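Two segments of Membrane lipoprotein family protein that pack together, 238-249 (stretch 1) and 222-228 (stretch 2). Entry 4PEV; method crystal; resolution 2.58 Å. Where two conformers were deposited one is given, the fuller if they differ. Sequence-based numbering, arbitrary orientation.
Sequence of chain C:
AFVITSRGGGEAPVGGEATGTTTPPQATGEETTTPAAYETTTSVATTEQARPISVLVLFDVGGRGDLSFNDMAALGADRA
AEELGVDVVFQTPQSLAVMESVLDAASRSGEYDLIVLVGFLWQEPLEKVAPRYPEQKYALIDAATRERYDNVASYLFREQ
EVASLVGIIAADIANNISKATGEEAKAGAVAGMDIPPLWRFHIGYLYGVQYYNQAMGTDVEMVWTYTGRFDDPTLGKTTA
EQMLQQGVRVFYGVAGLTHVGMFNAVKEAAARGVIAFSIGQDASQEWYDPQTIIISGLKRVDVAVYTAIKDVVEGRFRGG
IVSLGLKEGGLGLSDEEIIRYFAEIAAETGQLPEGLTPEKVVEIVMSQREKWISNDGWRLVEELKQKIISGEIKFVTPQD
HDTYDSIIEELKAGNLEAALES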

ATOM      1  N   THR C 238       0.805  -4.927 -19.211  1.00 31.17           N
ATOM      2  CA  THR C 238       0.359  -4.221 -20.423  1.00 31.24           C
ATOM      3  C   THR C 238       0.038  -2.771 -20.117  1.00 30.64           C
ATOM      4  O   THR C 238       0.364  -1.886 -20.907  1.00 32.61           O
ATOM      5  CB  THR C 238      -0.883  -4.842 -21.105  1.00 31.03           C
ATOM      6  OG1 THR C 238      -1.995  -4.829 -20.201  1.00 33.97           O
ATOM      7  CG2 THR C 238      -0.612  -6.251 -21.560  1.00 30.38           C
ATOM      8  N   THR C 239      -0.605  -2.521 -18.984  1.00 29.48           N
ATOM      9  CA  THR C 239      -0.889  -1.150 -18.587  1.00 29.83           C
ATOM     10  C   THR C 239       0.402  -0.338 -18.550  1.00 30.46           C
ATOM     11  O   THR C 239       0.461   0.747 -19.125  1.00 31.90           O
ATOM     12  CB  THR C 239      -1.566  -1.061 -17.208  1.00 29.50           C
ATOM     13  OG1 THR C 239      -2.733  -1.887 -17.192  1.00 28.71           O
ATOM     14  CG2 THR C 239      -1.955   0.390 -16.892  1.00 29.42           C
ATOM     15  N   ALA C 240       1.426  -0.889 -17.893  1.00 30.91           N
ATOM     16  CA  ALA C 240       2.729  -0.234 -17.741  1.00 30.67           C
ATOM     17  C   ALA C 240       3.431  -0.011 -19.062  1.00 32.70           C
ATOM     18  O   ALA C 240       4.041   1.029 -19.246  1.00 34.13           O
ATOM     19  CB  ALA C 240       3.629  -1.031 -16.814  1.00 29.42           C
ATOM     20  N   GLU C 241       3.355  -0.977 -19.976  1.00 35.71           N
ATOM     21  CA  GLU C 241       3.996  -0.842 -21.293  1.00 37.07           C
ATOM     22  C   GLU C 241       3.407   0.290 -22.120  1.00 36.78           C
ATOM     23  O   GLU C 241       4.131   0.975 -22.842  1.00 34.76           O
ATOM     24  CB  GLU C 241       3.861  -2.125 -22.096  1.00 39.94           C
ATOM     25  CG  GLU C 241       4.777  -3.246 -21.660  1.00 43.10           C
ATOM     26  CD  GLU C 241       4.346  -4.594 -22.218  1.00 47.12           C
ATOM     27  OE1 GLU C 241       3.352  -4.659 -22.985  1.00 48.46           O
ATOM     28  OE2 GLU C 241       5.001  -5.601 -21.871  1.00 50.25           O
ATOM     29  N   GLN C 242       2.087   0.451 -22.044  1.00 38.83           N
ATOM     30  CA  GLN C 242       1.419   1.590 -22.659  1.00 41.40           C
ATOM     31  C   GLN C 242       1.961   2.871 -22.080  1.00 39.87           C
ATOM     32  O   GLN C 242       2.387   3.751 -22.828  1.00 42.01           O
ATOM     33  CB  GLN C 242      -0.095   1.538 -22.459  1.00 46.65           C
ATOM     34  CG  GLN C 242      -0.859   1.319 -23.754  1.00 52.29           C
ATOM     35  CD  GLN C 242      -2.178   0.596 -23.545  1.00 58.30           C
ATOM     36  OE1 GLN C 242      -3.247   1.101 -23.908  1.00 62.38           O
ATOM     37  NE2 GLN C 242      -2.111  -0.598 -22.959  1.00 58.57           N
HETATM   38  N   MSE C 243       1.976   2.953 -20.749  1.00 37.25           N
HETATM   39  CA  MSE C 243       2.465   4.146 -20.037  1.00 36.57           C
HETATM   40  C   MSE C 243       3.884   4.540 -20.368  1.00 34.58           C
HETATM   41  O   MSE C 243       4.205   5.717 -20.439  1.00 32.68           O
HETATM   42  CB  MSE C 243       2.319   3.927 -18.540  1.00 37.40           C
HETATM   43  CG  MSE C 243       0.978   4.478 -18.085  1.00 39.15           C
HETATM   44 SE   MSE C 243       0.362   3.541 -16.467  1.00 43.78          SE
HETATM   45  CE  MSE C 243       1.430   4.414 -15.059  1.00 41.48           C
ATOM     46  N   LEU C 244       4.747   3.560 -20.576  1.00 35.40           N
ATOM     47  CA  LEU C 244       6.111   3.821 -21.005  1.00 36.16           C
ATOM     48  C   LEU C 244       6.136   4.622 -22.284  1.00 37.11           C
ATOM     49  O   LEU C 244       6.950   5.522 -22.431  1.00 39.99           O
ATOM     50  CB  LEU C 244       6.869   2.507 -21.190  1.00 36.65           C
ATOM     51  CG  LEU C 244       7.485   2.018 -19.874  1.00 36.93           C
ATOM     52  CD1 LEU C 244       7.590   0.502 -19.782  1.00 36.52           C
ATOM     53  CD2 LEU C 244       8.839   2.687 -19.681  1.00 36.43           C
ATOM     54  N   GLN C 245       5.221   4.310 -23.193  1.00 39.14           N
ATOM     55  CA  GLN C 245       5.160   4.971 -24.490  1.00 40.00           C
ATOM     56  C   GLN C 245       4.446   6.308 -24.484  1.00 40.82           C
ATOM     57  O   GLN C 245       4.485   7.007 -25.487  1.00 40.89           O
ATOM     58  CB  GLN C 245       4.504   4.052 -25.491  1.00 41.46           C
ATOM     59  CG  GLN C 245       5.365   2.833 -25.747  1.00 45.04           C
ATOM     60  CD  GLN C 245       4.700   1.848 -26.666  1.00 45.77           C
ATOM     61  OE1 GLN C 245       3.702   2.159 -27.314  1.00 46.89           O
ATOM     62  NE2 GLN C 245       5.247   0.651 -26.730  1.00 46.98           N
ATOM     63  N   GLN C 246       3.789   6.641 -23.368  1.00 41.96           N
ATOM     64  CA  GLN C 246       3.283   7.995 -23.090  1.00 41.88           C
ATOM     65  C   GLN C 246       4.259   8.800 -22.177  1.00 39.71           C
ATOM     66  O   GLN C 246       3.867   9.784 -21.531  1.00 36.27           O
ATOM     67  CB  GLN C 246       1.910   7.902 -22.409  1.00 45.65           C
ATOM     68  CG  GLN C 246       0.863   7.069 -23.144  1.00 49.65           C
ATOM     69  CD  GLN C 246      -0.199   6.479 -22.207  1.00 54.17           C
ATOM     70  OE1 GLN C 246      -0.281   6.820 -21.019  1.00 51.76           O
ATOM     71  NE2 GLN C 246      -1.008   5.573 -22.744  1.00 56.92           N
ATOM     72  N   GLY C 247       5.516   8.350 -22.095  1.00 37.89           N
ATOM     73  CA  GLY C 247       6.563   9.048 -21.348  1.00 34.87           C
ATOM     74  C   GLY C 247       6.629   8.856 -19.837  1.00 33.85           C
ATOM     75  O   GLY C 247       7.404   9.555 -19.165  1.00 34.34           O
ATOM     76  N   VAL C 248       5.847   7.929 -19.276  1.00 30.66           N
ATOM     77  CA  VAL C 248       5.946   7.663 -17.841  1.00 28.14           C
ATOM     78  C   VAL C 248       7.247   6.925 -17.596  1.00 26.51           C
ATOM     79  O   VAL C 248       7.540   5.949 -18.272  1.00 25.45           O
ATOM     80  CB  VAL C 248       4.796   6.812 -17.291  1.00 29.11           C
ATOM     81  CG1 VAL C 248       4.986   6.585 -15.797  1.00 29.72           C
ATOM     82  CG2 VAL C 248       3.459   7.488 -17.533  1.00 30.08           C
ATOM     83  N   ARG C 249       8.024   7.409 -16.634  0.50 25.56           N
ATOM     84  CA  ARG C 249       9.327   6.831 -16.318  0.50 24.85           C
ATOM     85  C   ARG C 249       9.486   6.416 -14.849  0.50 24.51           C
ATOM     86  O   ARG C 249      10.412   5.684 -14.507  0.50 24.78           O
ATOM     87  CB  ARG C 249      10.421   7.827 -16.701  0.50 24.43           C
ATOM     88  CG  ARG C 249      10.595   7.999 -18.204  0.50 23.60           C
ATOM     89  CD  ARG C 249      11.294   6.804 -18.830  0.50 22.49           C
ATOM     90  NE  ARG C 249      11.699   7.075 -20.208  0.50 21.72           N
ATOM     91  CZ  ARG C 249      12.877   7.566 -20.561  0.50 20.36           C
ATOM     92  NH1 ARG C 249      13.777   7.846 -19.642  0.50 19.70           N
ATOM     93  NH2 ARG C 249      13.143   7.773 -21.837  0.50 20.07           N
TER
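Stretch 2 (222-228) MVWTYTG

Stretch 2 is an extended strand from Met222 to Tyr226, followed by Thr227 and Gly228, outside the strand, and it lies alongside the helix that opens stretch 1. The two run nearly antiparallel: the angle between their N-to-C directions is 157°, and their axes approach to 10.4 Å, a spacing that leaves room for a layer of side chains between them. The register follows from the direction. Thr239, near the start of stretch 1, comes nearest Thr227, with their CA atoms 7.4 Å apart, whereas Val248, near its end, comes nearest Val223, with CA atoms 7.5 Å apart. Between these points the helix gives way to a short connection, in which Gly247 adopts a positive phi of 81°, a conformation that favours glycine. The amide N of Val248 then donates to Met243 O at 3.0 Å, tying the start of the next strand back to the helix. In stretch 2, Gly228 has phi and psi of 96° and -6°, where a CB would be jammed against the carbonyl O of Thr227.

The alternation of the strand decides which residues meet stretch 1. The CA-to-CB bonds of Val223 and Thr225 point toward it, those of Met222, Trp224 and Tyr226 point away, and that of Thr227 points sideways. On the helix, Thr239 and Met243 are four residues apart, about one turn, and so present their side chains on the same face.

Val223 has the largest area covered in this contact. Its CB lies 4.1 Å from Val248 CG2, and its CG1 lies 4.4 Å from Met243 CG; a compact branched residue suits this place, being well suited to a strand and offering methyl groups to apolar neighbours. Gln246 reaches the margin of the same valine, its OE1 4.4 Å from Val223 CG1. Met243, a selenomethionine, is long and flexible enough to touch two strand residues: its CE is 3.8 Å from Val223 O, and its SE is 3.5 Å from Thr225 OG1.

Farther along, threonine meets threonine. The methyls Thr239 CG2 and Thr225 CG2 pack at 3.7 Å, and Thr239 OG1 lies 3.6 Å from Thr227 CG2. Threonine suits this partly exposed end because it pairs a small methyl for packing with a hydroxyl for polar contacts; Thr239 OG1 is hydrogen-bonded elsewhere in the structure. No hydrogen bond crosses between the stretches, so the 254 Å² they bury together, summed over both sides, reflects packing by van der Waals contact.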

HETATM    1  N   MSE C 222       1.681  13.633 -14.000  1.00 37.08           N
HETATM    2  CA  MSE C 222       1.394  12.365 -13.329  1.00 38.04           C
HETATM    3  C   MSE C 222       0.221  11.677 -13.973  1.00 35.49           C
HETATM    4  O   MSE C 222      -0.816  12.281 -14.215  1.00 33.12           O
HETATM    5  CB  MSE C 222       1.121  12.555 -11.840  1.00 42.14           C
HETATM    6  CG  MSE C 222       1.254  11.232 -11.071  1.00 46.84           C
HETATM    7 SE   MSE C 222      -0.449  10.207 -10.896  1.00 52.67          SE
HETATM    8  CE  MSE C 222      -1.316  11.340  -9.533  1.00 51.29           C
ATOM      9  N   VAL C 223       0.390  10.390 -14.246  1.00 34.74           N
ATOM     10  CA  VAL C 223      -0.629   9.588 -14.902  1.00 34.29           C
ATOM     11  C   VAL C 223      -0.999   8.438 -13.999  1.00 33.42           C
ATOM     12  O   VAL C 223      -0.155   7.611 -13.642  1.00 34.89           O
ATOM     13  CB  VAL C 223      -0.130   9.030 -16.237  1.00 35.45           C
ATOM     14  CG1 VAL C 223      -1.176   8.100 -16.860  1.00 34.09           C
ATOM     15  CG2 VAL C 223       0.234  10.194 -17.161  1.00 36.67           C
ATOM     16  N   TRP C 224      -2.273   8.396 -13.638  1.00 31.78           N
ATOM     17  CA  TRP C 224      -2.800   7.402 -12.732  1.00 30.70           C
ATOM     18  C   TRP C 224      -3.782   6.533 -13.489  1.00 30.75           C
ATOM     19  O   TRP C 224      -4.735   7.044 -14.054  1.00 32.39           O
ATOM     20  CB  TRP C 224      -3.503   8.101 -11.594  1.00 29.76           C
ATOM     21  CG  TRP C 224      -4.111   7.197 -10.625  1.00 30.00           C
ATOM     22  CD1 TRP C 224      -5.295   6.536 -10.751  1.00 30.77           C
ATOM     23  CD2 TRP C 224      -3.592   6.855  -9.345  1.00 29.13           C
ATOM     24  NE1 TRP C 224      -5.553   5.812  -9.617  1.00 30.17           N
ATOM     25  CE2 TRP C 224      -4.521   5.985  -8.736  1.00 29.08           C
ATOM     26  CE3 TRP C 224      -2.427   7.195  -8.654  1.00 28.66           C
ATOM     27  CZ2 TRP C 224      -4.321   5.442  -7.468  1.00 29.00           C
ATOM     28  CZ3 TRP C 224      -2.232   6.664  -7.392  1.00 28.90           C
ATOM     29  CH2 TRP C 224      -3.180   5.795  -6.809  1.00 28.52           C
ATOM     30  N   THR C 225      -3.539   5.225 -13.498  1.00 30.18           N
ATOM     31  CA  THR C 225      -4.409   4.269 -14.169  1.00 29.19           C
ATOM     32  C   THR C 225      -4.956   3.188 -13.228  1.00 28.74           C
ATOM     33  O   THR C 225      -4.196   2.368 -12.678  1.00 28.45           O
ATOM     34  CB  THR C 225      -3.669   3.586 -15.329  1.00 29.39           C
ATOM     35  OG1 THR C 225      -3.011   4.586 -16.110  1.00 30.67           O
ATOM     36  CG2 THR C 225      -4.646   2.797 -16.212  1.00 28.89           C
ATOM     37  N   TYR C 226      -6.278   3.192 -13.051  1.00 28.06           N
ATOM     38  CA  TYR C 226      -6.979   2.046 -12.490  1.00 26.19           C
ATOM     39  C   TYR C 226      -7.017   0.922 -13.522  1.00 26.17           C
ATOM     40  O   TYR C 226      -7.462   1.128 -14.643  1.00 25.17           O
ATOM     41  CB  TYR C 226      -8.393   2.425 -12.098  1.00 25.49           C
ATOM     42  CG  TYR C 226      -8.448   3.285 -10.870  1.00 26.41           C
ATOM     43  CD1 TYR C 226      -8.047   2.781  -9.625  1.00 27.01           C
ATOM     44  CD2 TYR C 226      -8.895   4.599 -10.938  1.00 25.86           C
ATOM     45  CE1 TYR C 226      -8.101   3.561  -8.483  1.00 27.14           C
ATOM     46  CE2 TYR C 226      -8.948   5.390  -9.811  1.00 26.98           C
ATOM     47  CZ  TYR C 226      -8.551   4.876  -8.584  1.00 28.45           C
ATOM     48  OH  TYR C 226      -8.610   5.681  -7.459  1.00 30.70           O
ATOM     49  N   THR C 227      -6.512  -0.249 -13.137  1.00 27.01           N
ATOM     50  CA  THR C 227      -6.634  -1.468 -13.931  1.00 27.86           C
ATOM     51  C   THR C 227      -7.935  -2.181 -13.604  1.00 28.50           C
ATOM     52  O   THR C 227      -8.469  -2.910 -14.434  1.00 29.55           O
ATOM     53  CB  THR C 227      -5.519  -2.472 -13.620  1.00 27.51           C
ATOM     54  OG1 THR C 227      -5.645  -2.908 -12.258  1.00 27.58           O
ATOM     55  CG2 THR C 227      -4.155  -1.856 -13.861  1.00 27.59           C
ATOM     56  N   GLY C 228      -8.413  -2.004 -12.381  1.00 29.35           N
ATOM     57  CA  GLY C 228      -9.690  -2.563 -11.967  1.00 31.50           C
ATOM     58  C   GLY C 228      -9.570  -3.892 -11.243  1.00 33.27           C
ATOM     59  O   GLY C 228     -10.559  -4.427 -10.736  1.00 34.01           O
TER